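Local coordinates for inositol 2-dehydrogenase/D-chiro-inositol 3-dehydrogenase (Lactobacillus casei, PDB 4MIY), which oxidises myo-inositol and D-chiro-inositol to their keto derivatives (inososes), passing hydride to NAD in a Rossmann-type domain, at residues I192-P197 and A315-S320; H209-A214 and L227-A232; L149-S154 and K220-Q225; T101-A106 and A310-A315; F125-D130 and I178-W183. One frame throughout, in Å; residues are numbered along the deposited sequence.

Contact 1 (I192-P197 and A315-S320); sequences IQITYP and AAANRS
S320 takes the backbone N-H of I194 on its hydroxyl: I194 N to S320 OG is 2.9 Å, and the bond is almost straight at 176°. OG stands anti to the backbone N of its own residue (chi1 -173°), which carries it off the helix toward the strand, where it also lies 3.5 Å from Q193 CA. Further back, I192 presses both branches on the helix. Its CG2 meets A316 CB at 3.6 Å, while CD1, at the end of an extended CG1 arm, comes to 3.8 Å from A317 CB. The CG1 of I194 sits 3.7 Å from A317 O. Alanines at 316 and 317 let strand 189-195 settle close on helix 304-323, the two short segment axes approaching to 7.2 Å at 39°.

In the next shell, E325 O takes a second hydrogen bond from S320 OG, Q324 O holds Q193 NE2, and I170 of helix 168-185 packs on both I194 and A317. An alanine in place of S320 would probably leave the amide of I194 and the carbonyl of E325 without their shared mate. Because the hydroxyl accepts from the strand and donates to the chain just beyond the helix, one buried oxygen ties together helix, following turn and sheet of the C-terminal alpha/beta domain, amid otherwise apolar contacts.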
# COMPACT_ATOMS: atom_id res chain seq x y z
N ILE A 192 -18.16 -6.96 -28.46
CA ILE A 192 -16.94 -7.52 -27.95
C ILE A 192 -15.88 -7.64 -29.04
O ILE A 192 -16.20 -7.96 -30.15
CB ILE A 192 -17.14 -8.86 -27.21
CG1 ILE A 192 -15.90 -9.27 -26.42
CG2 ILE A 192 -17.57 -9.93 -28.15
CD1 ILE A 192 -16.20 -10.30 -25.41
N GLN A 193 -14.63 -7.32 -28.71
CA GLN A 193 -13.50 -7.42 -29.62
C GLN A 193 -12.31 -8.02 -28.89
O GLN A 193 -11.96 -7.57 -27.84
CB GLN A 193 -13.13 -6.07 -30.21
CG GLN A 193 -11.99 -6.13 -31.19
CD GLN A 193 -11.59 -4.80 -31.78
OE1 GLN A 193 -11.73 -3.77 -31.19
NE2 GLN A 193 -11.09 -4.84 -32.99
N ILE A 194 -11.76 -9.08 -29.45
CA ILE A 194 -10.57 -9.73 -28.96
C ILE A 194 -9.40 -9.38 -29.85
O ILE A 194 -9.46 -9.59 -31.02
CB ILE A 194 -10.73 -11.22 -29.01
CG1 ILE A 194 -11.99 -11.62 -28.27
CG2 ILE A 194 -9.55 -11.86 -28.41
CD1 ILE A 194 -11.91 -11.44 -26.79
N THR A 195 -8.34 -8.83 -29.29
CA THR A 195 -7.14 -8.57 -30.02
C THR A 195 -5.94 -9.29 -29.39
O THR A 195 -5.94 -9.59 -28.22
CB THR A 195 -6.82 -7.08 -30.08
OG1 THR A 195 -6.86 -6.54 -28.79
CG2 THR A 195 -7.76 -6.37 -30.91
N TYR A 196 -4.94 -9.54 -30.21
CA TYR A 196 -3.78 -10.29 -29.84
C TYR A 196 -2.53 -9.44 -29.88
O TYR A 196 -2.08 -9.06 -30.91
CB TYR A 196 -3.59 -11.44 -30.80
CG TYR A 196 -4.72 -12.42 -30.93
CD1 TYR A 196 -5.43 -12.84 -29.85
CD2 TYR A 196 -5.02 -12.99 -32.13
CE1 TYR A 196 -6.42 -13.74 -29.96
CE2 TYR A 196 -6.02 -13.90 -32.25
CZ TYR A 196 -6.72 -14.28 -31.16
OH TYR A 196 -7.71 -15.18 -31.24
N PRO A 197 -1.98 -9.13 -28.70
CA PRO A 197 -0.65 -8.53 -28.62
C PRO A 197 0.37 -9.55 -29.06
O PRO A 197 0.01 -10.63 -29.43
CB PRO A 197 -0.47 -8.25 -27.15
CG PRO A 197 -1.80 -8.45 -26.53
CD PRO A 197 -2.58 -9.33 -27.38
N ALA A 315 -19.76 -16.62 -27.42
CA ALA A 315 -19.78 -16.99 -28.80
C ALA A 315 -19.34 -15.82 -29.69
O ALA A 315 -18.64 -16.00 -30.64
CB ALA A 315 -21.15 -17.45 -29.16
N ALA A 316 -19.76 -14.61 -29.34
CA ALA A 316 -19.30 -13.42 -30.03
C ALA A 316 -17.78 -13.28 -29.91
O ALA A 316 -17.13 -12.91 -30.83
CB ALA A 316 -20.01 -12.21 -29.54
N ALA A 317 -17.25 -13.60 -28.75
CA ALA A 317 -15.84 -13.51 -28.52
C ALA A 317 -15.08 -14.58 -29.29
O ALA A 317 -14.03 -14.32 -29.82
CB ALA A 317 -15.58 -13.64 -27.05
N ASN A 318 -15.61 -15.79 -29.30
CA ASN A 318 -15.00 -16.84 -30.12
C ASN A 318 -14.99 -16.46 -31.62
O ASN A 318 -14.04 -16.70 -32.32
CB ASN A 318 -15.63 -18.20 -29.85
CG ASN A 318 -15.26 -18.78 -28.49
OD1 ASN A 318 -16.09 -19.37 -27.82
ND2 ASN A 318 -14.01 -18.66 -28.11
N ARG A 319 -16.01 -15.77 -32.06
CA ARG A 319 -16.03 -15.30 -33.42
C ARG A 319 -14.95 -14.26 -33.64
O ARG A 319 -14.22 -14.33 -34.58
CB ARG A 319 -17.40 -14.74 -33.74
CG ARG A 319 -17.57 -14.19 -35.11
CD ARG A 319 -19.04 -14.02 -35.51
NE ARG A 319 -19.91 -15.10 -35.07
CZ ARG A 319 -20.22 -16.15 -35.82
NH1 ARG A 319 -19.76 -16.26 -37.06
NH2 ARG A 319 -21.03 -17.09 -35.36
N SER A 320 -14.83 -13.34 -32.69
CA SER A 320 -13.84 -12.29 -32.78
C SER A 320 -12.42 -12.84 -32.77
O SER A 320 -11.57 -12.28 -33.39
CB SER A 320 -14.01 -11.28 -31.64
OG SER A 320 -13.16 -10.18 -31.80

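Contact 2 (H209-A214 and L227-A232); sequences HDPQLA and LVHVTA
D210 OD2 is gripped by T231 twice: its hydroxyl OG1 donates at 2.6 Å, nearly in line with the carboxylate C-O bond, and its backbone N adds a weak bond at 3.0 Å. The other oxygen, D210 OD1, takes V230 N at 2.9 Å on its syn side, 20° out of the carboxylate plane. D210 CG lies anti to its backbone N (chi1 -166°), which sets CG toward the turn after strand 223-229. H229 brings its ring edge there, CD2 being 3.3 Å from D210 OD2. An alanine at D210 would probably leave the amides of V230 and T231 and the T231 hydroxyl without their acceptor, freeing that turn to shift.

A cis peptide leads into P211, and the chain then enters the antiparallel hairpin of strands 212-218 and 223-229. Q212 and V228 form one hydrogen-bonded pair, with both N-to-O distances 2.9 Å. On the opposite face L227 CD1 packs at 3.9 Å on L213 CD2, where V223 and I243 of the second subunit close over the leucines.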
# COMPACT_ATOMS: atom_id res chain seq x y z
N HIS A 209 -3.29 -18.26 -28.24
CA HIS A 209 -2.77 -16.92 -28.19
C HIS A 209 -2.80 -16.45 -26.75
O HIS A 209 -3.79 -16.58 -26.10
CB HIS A 209 -3.61 -15.98 -29.00
CG HIS A 209 -3.61 -16.27 -30.46
ND1 HIS A 209 -2.74 -15.67 -31.34
CD2 HIS A 209 -4.37 -17.11 -31.20
CE1 HIS A 209 -2.97 -16.11 -32.56
NE2 HIS A 209 -3.96 -16.99 -32.50
N ASP A 210 -1.68 -15.93 -26.30
CA ASP A 210 -1.55 -15.37 -24.98
C ASP A 210 -0.48 -14.31 -24.99
O ASP A 210 0.61 -14.54 -25.39
CB ASP A 210 -1.19 -16.45 -24.00
CG ASP A 210 -1.37 -16.02 -22.54
OD1 ASP A 210 -2.44 -15.53 -22.21
OD2 ASP A 210 -0.45 -16.22 -21.79
N PRO A 211 -0.81 -13.12 -24.50
CA PRO A 211 -2.06 -12.72 -23.89
C PRO A 211 -3.15 -12.39 -24.86
O PRO A 211 -2.91 -12.41 -26.02
CB PRO A 211 -1.65 -11.49 -23.07
CG PRO A 211 -0.54 -10.99 -23.68
CD PRO A 211 0.24 -12.16 -24.24
N GLN A 212 -4.34 -12.09 -24.37
CA GLN A 212 -5.45 -11.62 -25.18
C GLN A 212 -6.03 -10.37 -24.55
O GLN A 212 -6.07 -10.26 -23.35
CB GLN A 212 -6.53 -12.68 -25.36
CG GLN A 212 -6.01 -13.90 -26.04
CD GLN A 212 -7.04 -14.90 -26.42
OE1 GLN A 212 -8.17 -14.59 -26.65
NE2 GLN A 212 -6.62 -16.13 -26.51
N LEU A 213 -6.45 -9.44 -25.36
CA LEU A 213 -7.10 -8.25 -24.89
C LEU A 213 -8.54 -8.29 -25.32
O LEU A 213 -8.81 -8.46 -26.48
CB LEU A 213 -6.43 -7.03 -25.45
CG LEU A 213 -4.97 -6.81 -25.03
CD1 LEU A 213 -4.33 -5.75 -25.84
CD2 LEU A 213 -4.91 -6.45 -23.57
N ALA A 214 -9.46 -8.15 -24.37
CA ALA A 214 -10.88 -8.14 -24.65
C ALA A 214 -11.46 -6.78 -24.37
O ALA A 214 -11.30 -6.28 -23.29
CB ALA A 214 -11.58 -9.18 -23.82
N LEU A 227 -7.50 -7.62 -19.70
CA LEU A 227 -6.30 -8.35 -20.02
C LEU A 227 -6.43 -9.78 -19.55
O LEU A 227 -6.63 -10.02 -18.39
CB LEU A 227 -5.09 -7.72 -19.33
CG LEU A 227 -3.77 -8.50 -19.39
CD1 LEU A 227 -3.28 -8.65 -20.83
CD2 LEU A 227 -2.77 -7.80 -18.55
N VAL A 228 -6.33 -10.71 -20.48
CA VAL A 228 -6.31 -12.12 -20.18
C VAL A 228 -4.88 -12.62 -20.42
O VAL A 228 -4.38 -12.48 -21.47
CB VAL A 228 -7.32 -12.91 -21.03
CG1 VAL A 228 -7.16 -14.39 -20.84
CG2 VAL A 228 -8.71 -12.50 -20.72
N HIS A 229 -4.26 -13.14 -19.39
CA HIS A 229 -2.87 -13.55 -19.45
C HIS A 229 -2.69 -14.79 -18.64
O HIS A 229 -2.57 -14.74 -17.47
CB HIS A 229 -1.95 -12.44 -18.92
CG HIS A 229 -0.50 -12.66 -19.20
ND1 HIS A 229 0.49 -11.90 -18.65
CD2 HIS A 229 0.12 -13.57 -19.98
CE1 HIS A 229 1.65 -12.33 -19.06
NE2 HIS A 229 1.46 -13.34 -19.88
N VAL A 230 -2.64 -15.93 -19.31
CA VAL A 230 -2.73 -17.22 -18.65
C VAL A 230 -1.42 -18.01 -18.53
O VAL A 230 -1.39 -19.05 -17.95
CB VAL A 230 -3.85 -18.12 -19.27
CG1 VAL A 230 -5.18 -17.43 -19.22
CG2 VAL A 230 -3.51 -18.52 -20.67
N THR A 231 -0.36 -17.44 -19.05
CA THR A 231 0.98 -17.98 -18.88
C THR A 231 1.91 -16.98 -18.19
O THR A 231 3.08 -16.95 -18.43
CB THR A 231 1.63 -18.43 -20.22
OG1 THR A 231 1.81 -17.32 -21.08
CG2 THR A 231 0.79 -19.44 -20.93
N ALA A 232 1.33 -16.19 -17.32
CA ALA A 232 1.99 -15.08 -16.70
C ALA A 232 3.11 -15.39 -15.74
O ALA A 232 3.83 -14.52 -15.39
CB ALA A 232 0.95 -14.23 -15.99

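Contact 3 (L149-S154 and K220-Q225); sequences LVVRAS and KGTVIQ. With SO4 (sulfate ion), chain U.
V150, V151 and R152 run parallel to V223, I224 and Q225, the short strand axes 4.7 Å apart and 15° from parallel, with V151 bonded to strand 223-229 through both its N (to V223 O, 2.9 Å) and its O (to Q225 N, 2.8 Å). A153 N continues the ladder to Q225 O, while at its start L149 and V150 both face I243 in a classic beta bulge.

R152 and Q225 stand side by side on one sheet face. R152 NE donates to Q225 OE1 at 3.0 Å, nearly along the C=O axis, and R152 NH2 adds a weak bond to the same oxygen at 3.4 Å. Guanidinium and amide are almost coplanar, 18° apart. Across the other face V151 CB touches I224 CG1 at 4.0 Å, with M181 of helix 168-185 beyond. At the far end K220 NZ holds sulfate O1 at 2.6 Å; R198 of the second subunit binds the same ion, probably from the crystallisation liquor.

R152 NH1 reaches A153 O of the second subunit, and the bond is returned. Q225 thus helps to orient a buried arginine that also bonds across the subunit interface, where the positive charge is probably spread over carbonyl and amide oxygens.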
# COMPACT_ATOMS: atom_id res chain seq x y z
N LEU A 149 -17.32 5.01 -16.50
CA LEU A 149 -16.99 5.41 -17.85
C LEU A 149 -16.18 4.34 -18.52
O LEU A 149 -16.39 4.03 -19.65
CB LEU A 149 -16.21 6.71 -17.82
CG LEU A 149 -16.92 7.87 -17.16
CD1 LEU A 149 -15.98 9.03 -17.02
CD2 LEU A 149 -18.16 8.24 -17.94
N VAL A 150 -15.22 3.82 -17.78
CA VAL A 150 -14.30 2.80 -18.23
C VAL A 150 -14.08 1.80 -17.10
O VAL A 150 -14.10 2.17 -15.98
CB VAL A 150 -12.95 3.40 -18.68
CG1 VAL A 150 -11.96 2.30 -19.09
CG2 VAL A 150 -13.15 4.39 -19.81
N VAL A 151 -13.92 0.53 -17.45
CA VAL A 151 -13.53 -0.50 -16.52
C VAL A 151 -12.26 -1.17 -17.05
O VAL A 151 -12.19 -1.53 -18.19
CB VAL A 151 -14.61 -1.57 -16.32
CG1 VAL A 151 -14.14 -2.68 -15.41
CG2 VAL A 151 -15.87 -0.99 -15.79
N ARG A 152 -11.25 -1.27 -16.20
CA ARG A 152 -10.05 -1.98 -16.56
C ARG A 152 -9.85 -3.17 -15.66
O ARG A 152 -9.88 -3.06 -14.48
CB ARG A 152 -8.85 -1.07 -16.50
CG ARG A 152 -8.84 -0.04 -17.58
CD ARG A 152 -7.66 0.84 -17.53
NE ARG A 152 -7.14 1.02 -18.85
CZ ARG A 152 -6.02 1.65 -19.15
NH1 ARG A 152 -5.28 2.21 -18.23
NH2 ARG A 152 -5.67 1.74 -20.40
N ALA A 153 -9.64 -4.33 -16.25
CA ALA A 153 -9.55 -5.54 -15.50
C ALA A 153 -8.44 -6.45 -16.02
O ALA A 153 -8.05 -6.34 -17.14
CB ALA A 153 -10.86 -6.26 -15.50
N SER A 154 -7.99 -7.32 -15.15
CA SER A 154 -6.99 -8.34 -15.49
C SER A 154 -7.39 -9.67 -14.93
O SER A 154 -7.87 -9.76 -13.85
CB SER A 154 -5.60 -7.98 -14.97
OG SER A 154 -5.17 -6.77 -15.50
N LYS A 220 -24.88 1.88 -22.21
CA LYS A 220 -24.65 3.23 -21.76
C LYS A 220 -23.31 3.81 -22.18
O LYS A 220 -23.08 4.94 -21.98
CB LYS A 220 -24.84 3.39 -20.25
CG LYS A 220 -26.22 3.19 -19.78
CD LYS A 220 -26.29 3.34 -18.26
CE LYS A 220 -27.65 3.09 -17.75
NZ LYS A 220 -27.83 3.34 -16.30
N GLY A 221 -22.47 3.00 -22.79
CA GLY A 221 -21.25 3.50 -23.39
C GLY A 221 -19.97 3.19 -22.63
O GLY A 221 -18.93 3.54 -23.06
N THR A 222 -20.11 2.54 -21.51
CA THR A 222 -18.96 2.13 -20.75
C THR A 222 -18.13 1.19 -21.57
O THR A 222 -18.63 0.33 -22.21
CB THR A 222 -19.41 1.43 -19.46
OG1 THR A 222 -20.24 2.33 -18.73
CG2 THR A 222 -18.22 1.06 -18.59
N VAL A 223 -16.83 1.40 -21.54
CA VAL A 223 -15.91 0.52 -22.19
C VAL A 223 -15.12 -0.29 -21.16
O VAL A 223 -14.59 0.25 -20.22
CB VAL A 223 -14.95 1.29 -23.10
CG1 VAL A 223 -13.98 0.36 -23.71
CG2 VAL A 223 -15.71 1.99 -24.16
N ILE A 224 -15.08 -1.58 -21.40
CA ILE A 224 -14.40 -2.52 -20.56
C ILE A 224 -13.18 -3.10 -21.28
O ILE A 224 -13.29 -3.63 -22.34
CB ILE A 224 -15.33 -3.65 -20.14
CG1 ILE A 224 -16.56 -3.09 -19.45
CG2 ILE A 224 -14.63 -4.62 -19.26
CD1 ILE A 224 -17.77 -3.85 -19.73
N GLN A 225 -12.02 -2.92 -20.67
CA GLN A 225 -10.78 -3.46 -21.17
C GLN A 225 -10.26 -4.55 -20.26
O GLN A 225 -9.83 -4.27 -19.18
CB GLN A 225 -9.73 -2.37 -21.30
CG GLN A 225 -10.07 -1.28 -22.27
CD GLN A 225 -9.02 -0.25 -22.39
OE1 GLN A 225 -8.42 0.13 -21.45
NE2 GLN A 225 -8.78 0.20 -23.57
S SO4 U . -25.35 5.41 -14.85
O1 SO4 U . -26.47 4.58 -14.52
O2 SO4 U . -25.77 6.45 -15.75
O3 SO4 U . -24.88 5.99 -13.65
O4 SO4 U . -24.35 4.58 -15.40

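Contact 4 (T101-A106 and A310-A315); sequences TTLEGA and AAITAA
This is an apolar helix-to-helix contact near the surface, where the first turn of helix 103-113 in the NAD-binding Rossmann domain leans on the middle of helix 304-323 from the C-terminal domain. A311 is the point of closest backbone approach, its CA 5.1 Å from L103 CA. Its methyl packs against two residues of the first helix, with A311 CB 4.0 Å from A106 CB and 4.1 Å from L103 CA. The L103 side chain runs alongside helix 304-323: its CB lies 4.3 Å from I312 CG1, and its CD2 reaches one helical turn on to A315 CB at 4.0 Å. L103 CG takes the crowded position between backbone N and carbonyl carbon (chi1 77°).

The helix start that presents L103 is fixed by T102 at the N-cap, whose OG1 accepts from G105 N at 3.0 Å. A side chain at G105 would come up against that hydroxyl oxygen.

The other side of helix 304-323 is taken up inside the C-terminal domain: A310 and A314 rest on I175 of helix 168-185, and T313 touches Y189 and I192 of strand 189-195. One helix has the Rossmann domain against it on one flank and its own domain on another.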
# COMPACT_ATOMS: atom_id res chain seq x y z
N THR A 101 -22.91 -25.01 -23.93
CA THR A 101 -21.72 -24.70 -24.70
C THR A 101 -22.07 -24.00 -25.98
O THR A 101 -21.22 -23.51 -26.68
CB THR A 101 -20.90 -25.90 -24.99
OG1 THR A 101 -21.74 -26.93 -25.50
CG2 THR A 101 -20.20 -26.36 -23.79
N THR A 102 -23.35 -23.94 -26.28
CA THR A 102 -23.78 -23.17 -27.42
C THR A 102 -24.81 -22.22 -26.98
O THR A 102 -25.45 -22.41 -25.99
CB THR A 102 -24.39 -24.04 -28.54
OG1 THR A 102 -25.55 -24.71 -28.06
CG2 THR A 102 -23.42 -25.01 -29.05
N LEU A 103 -24.98 -21.17 -27.74
CA LEU A 103 -25.98 -20.21 -27.39
C LEU A 103 -27.35 -20.74 -27.68
O LEU A 103 -28.31 -20.34 -27.07
CB LEU A 103 -25.71 -18.88 -28.05
CG LEU A 103 -26.00 -18.57 -29.48
CD1 LEU A 103 -27.32 -18.03 -29.51
CD2 LEU A 103 -25.05 -17.54 -29.96
N GLU A 104 -27.40 -21.69 -28.58
CA GLU A 104 -28.65 -22.32 -28.92
C GLU A 104 -29.16 -23.18 -27.80
O GLU A 104 -30.32 -23.16 -27.50
CB GLU A 104 -28.49 -23.19 -30.15
CG GLU A 104 -28.28 -22.41 -31.41
CD GLU A 104 -26.84 -22.03 -31.66
OE1 GLU A 104 -25.97 -22.44 -30.90
OE2 GLU A 104 -26.60 -21.30 -32.63
N GLY A 105 -28.30 -23.98 -27.23
CA GLY A 105 -28.65 -24.69 -26.03
C GLY A 105 -29.14 -23.78 -24.91
O GLY A 105 -30.11 -24.06 -24.27
N ALA A 106 -28.44 -22.69 -24.69
CA ALA A 106 -28.82 -21.79 -23.63
C ALA A 106 -30.23 -21.24 -23.80
O ALA A 106 -30.97 -21.06 -22.86
CB ALA A 106 -27.82 -20.68 -23.49
N ALA A 310 -24.08 -14.96 -21.01
CA ALA A 310 -22.71 -15.34 -21.05
C ALA A 310 -22.42 -16.18 -22.29
O ALA A 310 -21.43 -15.98 -22.92
CB ALA A 310 -22.33 -16.09 -19.82
N ALA A 311 -23.33 -17.07 -22.61
CA ALA A 311 -23.22 -17.88 -23.80
C ALA A 311 -23.17 -17.09 -25.09
O ALA A 311 -22.37 -17.36 -25.93
CB ALA A 311 -24.31 -18.90 -23.83
N ILE A 312 -24.01 -16.09 -25.20
CA ILE A 312 -24.05 -15.22 -26.37
C ILE A 312 -22.73 -14.45 -26.50
O ILE A 312 -22.17 -14.31 -27.55
CB ILE A 312 -25.20 -14.24 -26.26
CG1 ILE A 312 -26.53 -14.98 -26.38
CG2 ILE A 312 -25.12 -13.16 -27.29
CD1 ILE A 312 -27.65 -14.17 -25.99
N THR A 313 -22.28 -13.92 -25.38
CA THR A 313 -21.10 -13.10 -25.37
C THR A 313 -19.86 -13.93 -25.66
O THR A 313 -19.00 -13.53 -26.37
CB THR A 313 -21.00 -12.37 -24.03
OG1 THR A 313 -22.15 -11.57 -23.85
CG2 THR A 313 -19.80 -11.49 -24.00
N ALA A 314 -19.81 -15.13 -25.11
CA ALA A 314 -18.70 -16.01 -25.36
C ALA A 314 -18.62 -16.43 -26.82
O ALA A 314 -17.58 -16.55 -27.37
CB ALA A 314 -18.79 -17.23 -24.49
N ALA A 315 -19.76 -16.62 -27.42
CA ALA A 315 -19.78 -16.99 -28.80
C ALA A 315 -19.34 -15.82 -29.69
O ALA A 315 -18.64 -16.00 -30.64
CB ALA A 315 -21.15 -17.45 -29.16

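Contact 5 (F125-D130 and I178-W183); sequences FMRRYD and IDEMHW
R128 grips D179 side-on with two nitrogens in a salt bridge: R128 NE meets D179 OD2 at 2.9 Å and R128 NH2 meets D179 OD1 at 2.8 Å. A second bridge joins R127 NH1 to E180 OE1 at 2.9 Å, the two planes 54° apart; R127 NH2 goes on to E177.

Each member of the R128-D179 pair also stacks on an aromatic ring. The R128 guanidinium lies flat on W183, centres 4.3 Å apart and planes at 23°. R128 CD sits over the five-membered ring, 3.6 Å from its centroid. D179 lays its CB over the F125 ring, 3.7 Å from the centroid, its carboxylate nearly parallel to the ring. With CG anti to the backbone N (chi1 173°), D179 leads off helix 168-185 toward both partners.

D306 gives R128 NH2 a second acid, so the buried arginine is probably well balanced in charge. These paired charges fix the loop after strand 121-123, whose M126 touches NAD, onto the C-terminal domain helix.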
# COMPACT_ATOMS: atom_id res chain seq x y z
N PHE A 125 -21.59 -18.91 -11.51
CA PHE A 125 -20.70 -17.77 -11.63
C PHE A 125 -20.36 -17.18 -10.24
O PHE A 125 -21.01 -16.29 -9.78
CB PHE A 125 -21.30 -16.69 -12.54
CG PHE A 125 -21.41 -17.10 -13.98
CD1 PHE A 125 -20.31 -17.40 -14.71
CD2 PHE A 125 -22.62 -17.16 -14.59
CE1 PHE A 125 -20.41 -17.78 -16.02
CE2 PHE A 125 -22.73 -17.54 -15.90
CZ PHE A 125 -21.62 -17.85 -16.60
N MET A 126 -19.31 -17.67 -9.64
CA MET A 126 -18.99 -17.34 -8.26
C MET A 126 -18.42 -15.96 -7.99
O MET A 126 -18.39 -15.57 -6.89
CB MET A 126 -18.07 -18.40 -7.65
CG MET A 126 -16.59 -18.22 -7.97
SD MET A 126 -16.23 -18.51 -9.71
CE MET A 126 -14.46 -18.22 -9.77
N ARG A 127 -17.94 -15.28 -9.01
CA ARG A 127 -17.31 -14.00 -8.80
C ARG A 127 -18.20 -13.03 -8.08
O ARG A 127 -17.74 -12.22 -7.36
CB ARG A 127 -16.88 -13.37 -10.10
CG ARG A 127 -15.79 -14.10 -10.84
CD ARG A 127 -14.43 -13.71 -10.33
NE ARG A 127 -13.34 -14.10 -11.21
CZ ARG A 127 -12.84 -13.33 -12.16
NH1 ARG A 127 -13.29 -12.13 -12.38
NH2 ARG A 127 -11.86 -13.79 -12.90
N ARG A 128 -19.49 -13.16 -8.30
CA ARG A 128 -20.44 -12.23 -7.76
C ARG A 128 -20.49 -12.36 -6.25
O ARG A 128 -20.95 -11.49 -5.58
CB ARG A 128 -21.84 -12.48 -8.34
CG ARG A 128 -21.96 -12.25 -9.80
CD ARG A 128 -23.42 -12.22 -10.21
NE ARG A 128 -23.62 -12.30 -11.65
CZ ARG A 128 -24.76 -12.00 -12.24
NH1 ARG A 128 -25.79 -11.62 -11.55
NH2 ARG A 128 -24.85 -12.09 -13.55
N TYR A 129 -19.96 -13.46 -5.74
CA TYR A 129 -20.01 -13.75 -4.32
C TYR A 129 -18.71 -13.45 -3.59
O TYR A 129 -18.62 -13.54 -2.40
CB TYR A 129 -20.40 -15.20 -4.11
CG TYR A 129 -21.82 -15.53 -4.53
CD1 TYR A 129 -22.85 -15.38 -3.66
CD2 TYR A 129 -22.10 -15.99 -5.77
CE1 TYR A 129 -24.12 -15.65 -4.03
CE2 TYR A 129 -23.36 -16.28 -6.15
CZ TYR A 129 -24.38 -16.12 -5.29
OH TYR A 129 -25.66 -16.41 -5.63
N ASP A 130 -17.69 -13.10 -4.34
CA ASP A 130 -16.44 -12.75 -3.74
C ASP A 130 -16.57 -11.46 -2.97
O ASP A 130 -17.10 -10.51 -3.46
CB ASP A 130 -15.38 -12.61 -4.81
CG ASP A 130 -14.04 -12.19 -4.25
OD1 ASP A 130 -13.39 -13.04 -3.67
OD2 ASP A 130 -13.69 -11.02 -4.42
N ILE A 178 -17.01 -11.95 -18.25
CA ILE A 178 -18.20 -11.82 -19.07
C ILE A 178 -19.46 -11.80 -18.23
O ILE A 178 -20.29 -10.97 -18.43
CB ILE A 178 -18.27 -12.89 -20.14
CG1 ILE A 178 -17.33 -12.54 -21.29
CG2 ILE A 178 -19.66 -13.01 -20.65
CD1 ILE A 178 -17.03 -13.70 -22.18
N ASP A 179 -19.56 -12.68 -17.25
CA ASP A 179 -20.68 -12.61 -16.36
C ASP A 179 -20.64 -11.42 -15.41
O ASP A 179 -21.64 -10.82 -15.12
CB ASP A 179 -20.83 -13.87 -15.55
CG ASP A 179 -21.90 -13.73 -14.50
OD1 ASP A 179 -23.08 -13.83 -14.83
OD2 ASP A 179 -21.56 -13.48 -13.36
N GLU A 180 -19.45 -11.08 -14.97
CA GLU A 180 -19.26 -10.08 -13.92
C GLU A 180 -19.57 -8.66 -14.32
O GLU A 180 -20.17 -7.95 -13.59
CB GLU A 180 -17.79 -10.15 -13.47
CG GLU A 180 -17.42 -9.32 -12.30
CD GLU A 180 -15.95 -9.45 -11.98
OE1 GLU A 180 -15.52 -10.52 -11.61
OE2 GLU A 180 -15.27 -8.45 -12.11
N MET A 181 -19.17 -8.26 -15.50
CA MET A 181 -19.26 -6.86 -15.85
C MET A 181 -20.66 -6.28 -16.03
O MET A 181 -20.92 -5.20 -15.63
CB MET A 181 -18.39 -6.53 -17.06
CG MET A 181 -16.92 -6.88 -16.90
SD MET A 181 -16.17 -6.07 -15.48
CE MET A 181 -14.57 -6.86 -15.53
N HIS A 182 -21.53 -7.02 -16.68
CA HIS A 182 -22.87 -6.56 -16.85
C HIS A 182 -23.63 -6.47 -15.53
O HIS A 182 -24.38 -5.56 -15.34
CB HIS A 182 -23.62 -7.34 -17.95
CG HIS A 182 -24.00 -8.74 -17.60
ND1 HIS A 182 -25.17 -9.05 -16.95
CD2 HIS A 182 -23.40 -9.92 -17.87
CE1 HIS A 182 -25.23 -10.35 -16.77
NE2 HIS A 182 -24.18 -10.90 -17.33
N TRP A 183 -23.34 -7.38 -14.62
CA TRP A 183 -23.86 -7.31 -13.26
C TRP A 183 -23.29 -6.13 -12.48
O TRP A 183 -24.00 -5.43 -11.88
CB TRP A 183 -23.55 -8.60 -12.54
CG TRP A 183 -23.65 -8.60 -11.04
CD1 TRP A 183 -24.77 -8.71 -10.31
CD2 TRP A 183 -22.58 -8.53 -10.10
NE1 TRP A 183 -24.48 -8.70 -8.98
CE2 TRP A 183 -23.13 -8.61 -8.83
CE3 TRP A 183 -21.19 -8.43 -10.21
CZ2 TRP A 183 -22.36 -8.55 -7.70
CZ3 TRP A 183 -20.45 -8.37 -9.08
CH2 TRP A 183 -21.03 -8.44 -7.87

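Contacts 1, 2, 3 and 5 are buried; contact 4 lies near the surface. Contacts 1, 2 and 3 use one mixed sheet: contacts 2 and 3 share strand 223-229, and T195 N (contact 1) bonds to L213 O (contact 2). Contacts 2 and 3 rest on backbone ladders, plus a carboxylate in contact 2, and meet the second subunit widely; contact 1 sets a helix against the sheet. Helix 304-323 serves contacts 1 and 4, which share A315, and A310 meets F125 of contact 5. Chemistry follows place: contact 4, between the domains, is made of apolar groups, while contact 5, nearest the chain's centre and the cofactor, relies on charge pairs and aromatic faces. M181 links contact 5 to contact 3.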